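Local coordinates for type VI immunity protein Atu4351 (Agrobacterium fabrum, PDB 6ITW) that probably protects the bacterium from its own type VI secretion toxin, acting as the immunity member of an effector-immunity pair, at residues 22-27 against 42-47; 34-39 against 85-90. All coordinates share one frame; numbering follows the deposited sequence.

Overall arrangement
Contacts 1 and 2 lie on the same side of the chain's centre, about 12 Å apart between their centres, and all four segments belong to the GAD-like domain. Along the chain the segments alternate: 22-27, 34-39, 42-47, 85-90. Helix 38-47 links the two, because its start belongs to segment 34-39 and its end is segment 42-47. Contact 1 is the outer and partly buried one, tying the loop before helix 26-31 and its first residue to that helical end; contact 2 is buried and sets the lead-in to helix 38-47 against strand 84-90 of the large mixed sheet. Together they pack the N-terminal helical portion against itself and onto the sheet.

Contact 1 (22-27 against 42-47); sequences EIMGEA and DFIRHA
The carboxylate of Glu26 and the guanidinium of Arg45 meet edge to edge, their planes only 2° apart. Arg45 NE donates to Glu26 OE2 over 2.7 Å with an N-H...O angle of 162°, using the syn lone pair of that oxygen. Another edge of the same guanidinium turns to Asp42, whose OD1 takes NH1 at 2.7 Å on its anti side. Arg45 is thus gripped in its own plane by two acids, a salt-bridge network that should restrict rotation of the group. The Glu26 chain bends at chi2 and the Arg45 chain at chi3, which brings the two charged groups together.

In the GAD-like domain this joins the start of helix 26-31, with Gly25 at its N-cap, to the end of helix 38-47. Beneath the charged pair lies an apolar patch: Ile44 CG2 reaches selenomethionine Met24, 3.8 Å from its CB and 3.9 Å from its SE, and the bent end of Met24 brings CE alongside too. Leu49 of strand 49-52 packs on both side chains. Between the backbones a water accepts from Met24 N at 2.8 Å and donates to Ile44 O at 2.9 Å, bridging the loop to the helix.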
loop_
_atom_site.group_PDB
_atom_site.type_symbol
_atom_site.label_atom_id
_atom_site.label_comp_id
_atom_site.label_asym_id
_atom_site.label_seq_id
_atom_site.Cartn_x
_atom_site.Cartn_y
_atom_site.Cartn_z
ATOM N N GLU A 22 8.301 -13.414 -6.450
ATOM C CA GLU A 22 7.266 -14.224 -7.074
ATOM C C GLU A 22 7.029 -13.702 -8.492
ATOM O O GLU A 22 7.077 -12.491 -8.732
ATOM C CB GLU A 22 5.994 -14.156 -6.221
ATOM C CG GLU A 22 4.686 -14.629 -6.838
ATOM C CD GLU A 22 3.487 -14.451 -5.873
ATOM O OE1 GLU A 22 2.547 -13.700 -6.220
ATOM O OE2 GLU A 22 3.486 -15.058 -4.764
ATOM N N ILE A 23 6.813 -14.621 -9.438
ATOM C CA ILE A 23 6.639 -14.276 -10.850
ATOM C C ILE A 23 5.238 -13.727 -11.078
ATOM O O ILE A 23 4.250 -14.270 -10.566
ATOM C CB ILE A 23 6.889 -15.505 -11.742
ATOM C CG1 ILE A 23 8.376 -15.790 -11.862
ATOM C CG2 ILE A 23 6.284 -15.308 -13.148
ATOM C CD1 ILE A 23 8.658 -17.047 -12.661
HETATM N N MSE A 24 5.135 -12.650 -11.852
HETATM C CA MSE A 24 3.812 -12.213 -12.311
HETATM C C MSE A 24 3.655 -12.657 -13.764
HETATM O O MSE A 24 4.407 -12.212 -14.638
HETATM C CB MSE A 24 3.623 -10.700 -12.172
HETATM C CG MSE A 24 2.197 -10.273 -12.426
HETATM SE SE MSE A 24 1.825 -8.386 -12.145
HETATM C CE MSE A 24 2.030 -8.342 -10.272
ATOM N N GLY A 25 2.699 -13.565 -14.004
ATOM C CA GLY A 25 2.556 -14.173 -15.316
ATOM C C GLY A 25 2.068 -13.202 -16.376
ATOM O O GLY A 25 1.511 -12.132 -16.097
ATOM N N GLU A 26 2.270 -13.596 -17.636
ATOM C CA GLU A 26 1.904 -12.705 -18.737
ATOM C C GLU A 26 0.395 -12.514 -18.828
ATOM O O GLU A 26 -0.076 -11.410 -19.131
ATOM C CB GLU A 26 2.467 -13.229 -20.055
ATOM C CG GLU A 26 3.929 -12.866 -20.234
ATOM C CD GLU A 26 4.149 -11.360 -20.245
ATOM O OE1 GLU A 26 3.188 -10.609 -20.539
ATOM O OE2 GLU A 26 5.283 -10.923 -19.958
ATOM N N ALA A 27 -0.384 -13.563 -18.553
ATOM C CA ALA A 27 -1.834 -13.393 -18.530
ATOM C C ALA A 27 -2.234 -12.314 -17.528
ATOM O O ALA A 27 -2.998 -11.397 -17.859
ATOM C CB ALA A 27 -2.521 -14.725 -18.208
ATOM N N ASP A 42 6.483 -3.451 -17.126
ATOM C CA ASP A 42 7.706 -4.033 -17.656
ATOM C C ASP A 42 8.757 -4.214 -16.562
ATOM O O ASP A 42 9.454 -5.236 -16.527
ATOM C CB ASP A 42 8.245 -3.178 -18.804
ATOM C CG ASP A 42 9.282 -3.931 -19.633
ATOM O OD1 ASP A 42 8.997 -5.101 -20.000
ATOM O OD2 ASP A 42 10.376 -3.375 -19.899
ATOM N N PHE A 43 8.877 -3.244 -15.654
ATOM C CA PHE A 43 9.690 -3.440 -14.454
ATOM C C PHE A 43 9.330 -4.753 -13.740
ATOM O O PHE A 43 10.204 -5.589 -13.463
ATOM C CB PHE A 43 9.525 -2.232 -13.529
ATOM C CG PHE A 43 10.168 -2.401 -12.190
ATOM C CD1 PHE A 43 11.553 -2.456 -12.070
ATOM C CD2 PHE A 43 9.387 -2.513 -11.043
ATOM C CE1 PHE A 43 12.156 -2.611 -10.820
ATOM C CE2 PHE A 43 9.971 -2.652 -9.784
ATOM C CZ PHE A 43 11.358 -2.704 -9.669
ATOM N N ILE A 44 8.036 -4.981 -13.488
ATOM C CA ILE A 44 7.614 -6.205 -12.807
ATOM C C ILE A 44 7.900 -7.441 -13.660
ATOM O O ILE A 44 8.285 -8.504 -13.141
ATOM C CB ILE A 44 6.124 -6.110 -12.444
ATOM C CG1 ILE A 44 5.921 -4.979 -11.447
ATOM C CG2 ILE A 44 5.627 -7.441 -11.895
ATOM C CD1 ILE A 44 6.821 -5.065 -10.252
ATOM N N ARG A 45 7.688 -7.333 -14.974
ATOM C CA ARG A 45 7.981 -8.454 -15.865
ATOM C C ARG A 45 9.429 -8.912 -15.712
ATOM O O ARG A 45 9.718 -10.113 -15.708
ATOM C CB ARG A 45 7.693 -8.054 -17.316
ATOM C CG ARG A 45 8.077 -9.113 -18.346
ATOM C CD ARG A 45 7.912 -8.598 -19.798
ATOM N NE ARG A 45 6.504 -8.494 -20.153
ATOM C CZ ARG A 45 5.855 -7.350 -20.337
ATOM N NH1 ARG A 45 6.488 -6.189 -20.217
ATOM N NH2 ARG A 45 4.566 -7.369 -20.638
ATOM N N HIS A 46 10.348 -7.962 -15.554
ATOM C CA HIS A 46 11.756 -8.284 -15.391
ATOM C C HIS A 46 12.091 -8.689 -13.960
ATOM O O HIS A 46 12.691 -9.749 -13.728
ATOM C CB HIS A 46 12.592 -7.082 -15.811
ATOM C CG HIS A 46 12.851 -7.030 -17.281
ATOM N ND1 HIS A 46 12.102 -6.256 -18.142
ATOM C CD2 HIS A 46 13.767 -7.670 -18.046
ATOM C CE1 HIS A 46 12.552 -6.415 -19.373
ATOM N NE2 HIS A 46 13.562 -7.264 -19.341
ATOM N N ALA A 47 11.734 -7.854 -12.987
ATOM C CA ALA A 47 12.211 -8.086 -11.631
ATOM C C ALA A 47 11.333 -9.048 -10.847
ATOM O O ALA A 47 11.772 -9.540 -9.805
ATOM C CB ALA A 47 12.338 -6.758 -10.875
HETATM O O HOH W 1 7.244 -11.203 -13.006
#

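Contact 2 (34-39 against 85-90); sequences NRIPET and HALGFS
The closest CA atoms across the contact are those of Ile36 and His85, 8.1 Å apart, and the interface is made through side chains and the Arg35 carbonyl. Segment 34-39 is an extended lead-in at Ile36 that enters helix 38-47 with Pro37 at the N-cap, while 85-90 is a strand interrupted by a classic beta bulge, in which Leu87 and Gly88 both face Leu96. Leu87 departs from strand backbone angles, as the first residue of a classic bulge does.

Ile36 supplies the apolar centre. With chi2 at 176° its chain is extended, carrying CD1 out to Leu87 CD2 at 3.9 Å and to His85 CB at 4.0 Å. The Ile36 and Leu87 chains run antiparallel alongside each other and touch through their terminal methyls. Nearer the backbone, Ile36 CG1 lies 4.0 Å from His85 CD2, approaching the ring obliquely.

Arg35 crosses the imidazole at about a right angle. Its CB is 4.1 Å from His85 NE2, and the bends at chi2 and chi3 fold the chain so that NH2 comes within 4.1 Å of His85 CE1, with guanidinium and ring planes 23° apart. The polar end of the histidine is committed elsewhere: NE2 is hydrogen-bonded to Glu100 OE2, a carboxylate that also forms a long, weak ion pair with Arg35 NE. Glu100 would tend to favour a protonated imidazole and the nearby guanidinium to oppose it, so the balance stays open.

Around this buried junction, Tyr32 meets His85 edge-to-face and Leu41 of helix 38-47 packs on Ile36. Leu87 also touches Tyr40 of that helix, Leu132 of helix 128-137 and Trp98 of strand 94-99, one of the two sheet neighbours of strand 84-90.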
loop_
_atom_site.group_PDB
_atom_site.type_symbol
_atom_site.label_atom_id
_atom_site.label_comp_id
_atom_site.label_asym_id
_atom_site.label_seq_id
_atom_site.Cartn_x
_atom_site.Cartn_y
_atom_site.Cartn_z
ATOM N N ASN A 34 -3.112 -0.793 -20.402
ATOM C CA ASN A 34 -3.791 0.503 -20.364
ATOM C C ASN A 34 -4.506 0.772 -19.043
ATOM O O ASN A 34 -5.214 1.774 -18.921
ATOM C CB ASN A 34 -4.784 0.663 -21.516
ATOM C CG ASN A 34 -4.108 0.678 -22.856
ATOM O OD1 ASN A 34 -4.415 -0.144 -23.720
ATOM N ND2 ASN A 34 -3.166 1.605 -23.038
ATOM N N ARG A 35 -4.336 -0.085 -18.043
ATOM C CA ARG A 35 -4.856 0.208 -16.720
ATOM C C ARG A 35 -3.768 0.508 -15.699
ATOM O O ARG A 35 -4.035 1.230 -14.734
ATOM C CB ARG A 35 -5.751 -0.948 -16.247
ATOM C CG ARG A 35 -7.141 -0.845 -16.870
ATOM C CD ARG A 35 -7.809 -2.172 -17.104
ATOM N NE ARG A 35 -7.826 -3.006 -15.912
ATOM C CZ ARG A 35 -8.538 -4.123 -15.812
ATOM N NH1 ARG A 35 -9.292 -4.516 -16.834
ATOM N NH2 ARG A 35 -8.500 -4.843 -14.697
ATOM N N ILE A 36 -2.550 0.012 -15.909
ATOM C CA ILE A 36 -1.380 0.345 -15.098
ATOM C C ILE A 36 -0.298 0.751 -16.089
ATOM O O ILE A 36 -0.156 0.086 -17.126
ATOM C CB ILE A 36 -0.938 -0.848 -14.233
ATOM C CG1 ILE A 36 -2.083 -1.317 -13.316
ATOM C CG2 ILE A 36 0.322 -0.505 -13.441
ATOM C CD1 ILE A 36 -1.748 -2.571 -12.501
ATOM N N PRO A 37 0.472 1.816 -15.839
ATOM C CA PRO A 37 1.473 2.262 -16.833
ATOM C C PRO A 37 2.425 1.137 -17.239
ATOM O O PRO A 37 2.859 0.335 -16.408
ATOM C CB PRO A 37 2.220 3.387 -16.106
ATOM C CG PRO A 37 1.226 3.906 -15.073
ATOM C CD PRO A 37 0.399 2.707 -14.660
ATOM N N GLU A 38 2.761 1.094 -18.536
ATOM C CA GLU A 38 3.565 -0.019 -19.052
ATOM C C GLU A 38 4.984 -0.026 -18.503
ATOM O O GLU A 38 5.569 -1.106 -18.356
ATOM C CB GLU A 38 3.627 -0.003 -20.585
ATOM C CG GLU A 38 3.052 -1.279 -21.198
ATOM C CD GLU A 38 3.882 -2.539 -20.902
ATOM O OE1 GLU A 38 5.123 -2.511 -21.076
ATOM O OE2 GLU A 38 3.286 -3.572 -20.509
ATOM N N THR A 39 5.570 1.146 -18.226
ATOM C CA THR A 39 6.905 1.146 -17.640
ATOM C C THR A 39 6.914 0.407 -16.307
ATOM O O THR A 39 7.861 -0.320 -16.004
ATOM C CB THR A 39 7.422 2.577 -17.471
ATOM O OG1 THR A 39 6.534 3.335 -16.635
ATOM C CG2 THR A 39 7.564 3.245 -18.834
ATOM N N HIS A 85 -5.778 -0.596 -8.149
ATOM C CA HIS A 85 -5.011 -1.833 -8.224
ATOM C C HIS A 85 -3.896 -1.802 -7.196
ATOM O O HIS A 85 -3.064 -0.891 -7.211
ATOM C CB HIS A 85 -4.467 -2.021 -9.641
ATOM C CG HIS A 85 -5.504 -1.776 -10.687
ATOM N ND1 HIS A 85 -6.582 -2.619 -10.869
ATOM C CD2 HIS A 85 -5.672 -0.752 -11.556
ATOM C CE1 HIS A 85 -7.351 -2.138 -11.830
ATOM N NE2 HIS A 85 -6.823 -1.006 -12.261
ATOM N N ALA A 86 -3.872 -2.812 -6.329
ATOM C CA ALA A 86 -2.864 -2.909 -5.273
ATOM C C ALA A 86 -1.541 -3.385 -5.872
ATOM O O ALA A 86 -1.475 -4.476 -6.453
ATOM C CB ALA A 86 -3.337 -3.868 -4.178
ATOM N N LEU A 87 -0.482 -2.588 -5.709
ATOM C CA LEU A 87 0.814 -2.910 -6.300
ATOM C C LEU A 87 1.834 -3.430 -5.297
ATOM O O LEU A 87 2.741 -4.177 -5.688
ATOM C CB LEU A 87 1.404 -1.683 -7.003
ATOM C CG LEU A 87 0.474 -0.990 -8.002
ATOM C CD1 LEU A 87 1.160 0.225 -8.603
ATOM C CD2 LEU A 87 0.006 -1.958 -9.093
ATOM N N GLY A 88 1.720 -3.042 -4.029
ATOM C CA GLY A 88 2.645 -3.474 -2.994
ATOM C C GLY A 88 2.206 -2.901 -1.666
ATOM O O GLY A 88 1.255 -2.113 -1.590
ATOM N N PHE A 89 2.908 -3.292 -0.599
ATOM C CA PHE A 89 2.572 -2.714 0.698
ATOM C C PHE A 89 3.769 -2.684 1.641
ATOM O O PHE A 89 4.657 -3.541 1.593
ATOM C CB PHE A 89 1.397 -3.455 1.368
ATOM C CG PHE A 89 1.415 -4.959 1.179
ATOM C CD1 PHE A 89 2.072 -5.785 2.091
ATOM C CD2 PHE A 89 0.726 -5.548 0.116
ATOM C CE1 PHE A 89 2.050 -7.165 1.945
ATOM C CE2 PHE A 89 0.693 -6.932 -0.036
ATOM C CZ PHE A 89 1.359 -7.740 0.876
ATOM N N SER A 90 3.764 -1.680 2.516
ATOM C CA SER A 90 4.704 -1.606 3.624
ATOM C C SER A 90 4.644 -2.845 4.501
ATOM O O SER A 90 3.781 -3.718 4.325
ATOM C CB SER A 90 4.414 -0.378 4.487
ATOM O OG SER A 90 3.337 -0.647 5.380
#